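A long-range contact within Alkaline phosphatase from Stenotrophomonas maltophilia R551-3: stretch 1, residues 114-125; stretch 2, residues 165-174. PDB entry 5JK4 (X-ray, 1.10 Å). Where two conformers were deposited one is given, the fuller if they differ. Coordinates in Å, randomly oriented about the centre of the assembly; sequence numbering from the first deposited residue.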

# COMPACT_ATOMS: atom_id res chain seq x y z
N VAL A 114 -13.31 11.84 13.11
CA VAL A 114 -13.00 10.42 13.31
C VAL A 114 -14.27 9.64 13.61
O VAL A 114 -14.51 8.57 13.05
CB VAL A 114 -11.94 10.24 14.42
CG1 VAL A 114 -11.80 8.76 14.78
CG2 VAL A 114 -10.62 10.81 13.96
N THR A 115 -15.10 10.16 14.52
CA THR A 115 -16.34 9.48 14.84
C THR A 115 -17.16 9.22 13.58
O THR A 115 -17.71 8.13 13.39
CB THR A 115 -17.15 10.29 15.87
OG1 THR A 115 -16.46 10.30 17.13
CG2 THR A 115 -18.55 9.72 16.07
N GLN A 116 -17.28 10.22 12.72
CA GLN A 116 -18.11 10.08 11.52
C GLN A 116 -17.53 9.09 10.53
O GLN A 116 -18.27 8.28 9.96
CB GLN A 116 -18.34 11.45 10.88
CG GLN A 116 -19.25 12.32 11.71
CD GLN A 116 -19.31 13.74 11.22
OE1 GLN A 116 -18.32 14.29 10.75
NE2 GLN A 116 -20.49 14.35 11.34
N ILE A 117 -16.22 9.14 10.28
CA ILE A 117 -15.62 8.18 9.36
C ILE A 117 -15.77 6.76 9.89
O ILE A 117 -16.08 5.83 9.14
CB ILE A 117 -14.18 8.57 8.96
CG1 ILE A 117 -13.76 7.73 7.76
CG2 ILE A 117 -13.22 8.43 10.13
CD1 ILE A 117 -12.45 8.18 7.17
N CYS A 118 -15.54 6.58 11.19
CA CYS A 118 -15.73 5.27 11.80
C CYS A 118 -17.17 4.81 11.63
O CYS A 118 -17.42 3.62 11.41
CB CYS A 118 -15.39 5.35 13.29
SG CYS A 118 -13.67 5.79 13.65
N GLY A 119 -18.12 5.73 11.78
CA GLY A 119 -19.52 5.36 11.64
C GLY A 119 -19.88 4.95 10.22
O GLY A 119 -20.66 4.01 10.02
N ILE A 120 -19.36 5.65 9.23
CA ILE A 120 -19.67 5.33 7.84
C ILE A 120 -19.13 3.95 7.48
O ILE A 120 -19.85 3.11 6.92
CB ILE A 120 -19.11 6.41 6.89
CG1 ILE A 120 -19.87 7.73 7.07
CG2 ILE A 120 -19.19 5.94 5.44
CD1 ILE A 120 -19.16 8.93 6.46
N PHE A 121 -17.86 3.69 7.78
CA PHE A 121 -17.23 2.46 7.32
C PHE A 121 -17.59 1.24 8.17
O PHE A 121 -17.29 0.12 7.76
CB PHE A 121 -15.72 2.64 7.16
CG PHE A 121 -15.39 3.45 5.95
CD1 PHE A 121 -15.50 2.89 4.68
CD2 PHE A 121 -15.04 4.79 6.05
CE1 PHE A 121 -15.25 3.64 3.56
CE2 PHE A 121 -14.80 5.54 4.91
CZ PHE A 121 -14.89 4.96 3.66
N SER A 122 -18.25 1.44 9.31
CA SER A 122 -18.78 0.34 10.11
C SER A 122 -20.23 0.04 9.82
O SER A 122 -20.72 -1.01 10.26
CB SER A 122 -18.64 0.65 11.60
OG SER A 122 -19.44 1.75 11.98
N GLY A 123 -20.95 0.93 9.13
CA GLY A 123 -22.36 0.77 8.88
C GLY A 123 -23.26 1.48 9.87
O GLY A 123 -24.48 1.53 9.64
N LYS A 124 -22.70 2.05 10.94
CA LYS A 124 -23.49 2.76 11.95
C LYS A 124 -24.18 3.98 11.37
O LYS A 124 -25.32 4.30 11.74
CB LYS A 124 -22.56 3.19 13.08
CG LYS A 124 -23.23 3.79 14.31
CD LYS A 124 -22.17 4.05 15.39
CE LYS A 124 -22.72 4.79 16.59
NZ LYS A 124 -23.65 3.95 17.38
N ILE A 125 -23.48 4.71 10.51
CA ILE A 125 -24.02 5.87 9.82
C ILE A 125 -24.29 5.41 8.40
O ILE A 125 -23.36 5.12 7.64
CB ILE A 125 -23.03 7.05 9.85
CG1 ILE A 125 -22.80 7.49 11.30
CG2 ILE A 125 -23.52 8.21 8.97
CD1 ILE A 125 -21.74 8.57 11.45
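Stretch 2 165-174: PADVSGTNLK

Stretch 2 lies along one flank of the helix that begins at V114 and the turn that follows it, and the two stretches run in the same general sense: the CA of D167 is 5.2 Å from the CA of T115, the CA of V168 is 5.8 Å from that of G119, and the CA of T171 is 5.8 Å from that of K124. Together the two stretches bury 468 Å².

Stretch 2 opens with a short, weakly bonded helical turn at about 165-168, in which V168 N donates to P165 O at 3.2 Å. P165 stays clear of stretch 1, and A166 meets it mainly through its carbonyl, with A166 O 3.7 Å from K124 CE. D167 is the most heavily covered residue of the contact. Its CA-to-CB bond points sideways, but with chi1 in the m well the carboxylate comes nearer the helix and D167 OD1 accepts a 2.8 Å hydrogen bond from T115 OG1. D167 CB packs 3.8 Å from C118 CB. Two waters reinforce this end: water 1 donates to both T115 O and D167 O, each at 2.8 Å, while water 2 donates to T115 OG1 at 3.1 Å and to D167 OD2 at 2.8 Å. D167 O also lies 3.3 Å from K124 CD.

V168, at phi/psi -133/14, rests its CG1 4.0 Å from C118 CB and 3.9 Å from S122 OG. The backbone then opens out at S169 (-66/149). Although the CA-to-CB bond of S169 points away, K124 reaches across with chi1 to chi3 all t, and its NZ donates to S169 O at 2.9 Å and to S169 OG at 3.1 Å. G170 follows with positive phi, and water 4 donates to G170 O at 2.8 Å and, weakly, to G123 O at 3.4 Å.

The CA-to-CB bond of T171 points toward stretch 1. T171 OG1 donates to V168 O at 2.8 Å, bracing the loop, while T171 CG2 lies 3.4 Å from S122 OG and 3.6 Å from K124 CB. S122 OG itself donates to C118 O at 2.8 Å, so the hydroxyl is satisfied within stretch 1 where it packs against the threonine methyl. N172 makes no direct contact, but its backbone is linked through water 3, which accepts from N172 N and donates to S122 O, both at 2.8 Å. L173 closes the contact by placing CD1 3.7 Å from S122 CB; beyond it K174 is out of reach.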

# COMPACT_ATOMS: atom_id res chain seq x y z
N PRO A 165 -14.85 2.56 21.03
CA PRO A 165 -16.05 1.71 21.06
C PRO A 165 -17.35 2.45 20.76
O PRO A 165 -18.20 1.92 20.03
CB PRO A 165 -16.02 1.12 22.47
CG PRO A 165 -14.57 1.03 22.75
CD PRO A 165 -13.99 2.30 22.19
N ALA A 166 -17.53 3.66 21.29
CA ALA A 166 -18.77 4.39 21.04
C ALA A 166 -18.94 4.79 19.59
O ALA A 166 -20.06 5.07 19.17
CB ALA A 166 -18.82 5.64 21.92
N ASP A 167 -17.86 4.84 18.81
CA ASP A 167 -17.93 5.24 17.41
C ASP A 167 -18.47 4.13 16.52
O ASP A 167 -18.88 4.42 15.38
CB ASP A 167 -16.54 5.60 16.90
CG ASP A 167 -15.93 6.80 17.61
OD1 ASP A 167 -16.68 7.69 18.05
OD2 ASP A 167 -14.68 6.87 17.68
N VAL A 168 -18.47 2.88 16.99
CA VAL A 168 -18.83 1.74 16.14
C VAL A 168 -19.79 0.81 16.85
O VAL A 168 -20.01 -0.33 16.42
CB VAL A 168 -17.59 0.97 15.65
CG1 VAL A 168 -16.77 1.85 14.77
CG2 VAL A 168 -16.80 0.40 16.82
N SER A 169 -20.38 1.27 17.94
CA SER A 169 -21.38 0.48 18.64
C SER A 169 -22.61 0.28 17.77
O SER A 169 -22.97 1.13 16.95
CB SER A 169 -21.74 1.20 19.92
OG SER A 169 -22.14 2.51 19.61
N GLY A 170 -23.27 -0.85 17.95
CA GLY A 170 -24.47 -1.13 17.20
C GLY A 170 -24.21 -1.49 15.76
O GLY A 170 -25.06 -1.25 14.90
N THR A 171 -23.04 -2.05 15.47
CA THR A 171 -22.68 -2.50 14.13
C THR A 171 -22.34 -3.98 14.14
O THR A 171 -22.26 -4.64 15.19
CB THR A 171 -21.48 -1.73 13.58
OG1 THR A 171 -20.29 -2.08 14.31
CG2 THR A 171 -21.73 -0.23 13.61
N ASN A 172 -22.13 -4.49 12.94
CA ASN A 172 -21.78 -5.88 12.69
C ASN A 172 -20.27 -6.13 12.69
O ASN A 172 -19.84 -7.21 12.28
CB ASN A 172 -22.36 -6.34 11.35
CG ASN A 172 -23.81 -6.72 11.42
OD1 ASN A 172 -24.48 -6.48 12.41
ND2 ASN A 172 -24.29 -7.34 10.37
N LEU A 173 -19.45 -5.18 13.13
CA LEU A 173 -18.03 -5.45 13.23
C LEU A 173 -17.77 -6.57 14.22
O LEU A 173 -18.43 -6.67 15.26
CB LEU A 173 -17.26 -4.20 13.66
CG LEU A 173 -17.21 -3.05 12.66
CD1 LEU A 173 -16.57 -1.85 13.32
CD2 LEU A 173 -16.43 -3.43 11.41
N LYS A 174 -16.79 -7.41 13.90
CA LYS A 174 -16.39 -8.47 14.82
C LYS A 174 -15.98 -7.88 16.17
O LYS A 174 -15.49 -6.75 16.26
CB LYS A 174 -15.25 -9.27 14.21
CG LYS A 174 -15.70 -10.06 13.00
CD LYS A 174 -14.57 -10.79 12.31
CE LYS A 174 -15.13 -11.70 11.22
NZ LYS A 174 -14.07 -12.20 10.30
O HOH W 1 -19.93 6.83 14.54
O HOH W 2 -13.65 9.41 18.19
O HOH W 3 -22.63 -2.99 10.62
O HOH W 4 -25.48 -0.44 12.24
O HOH W 5 -23.32 5.56 19.70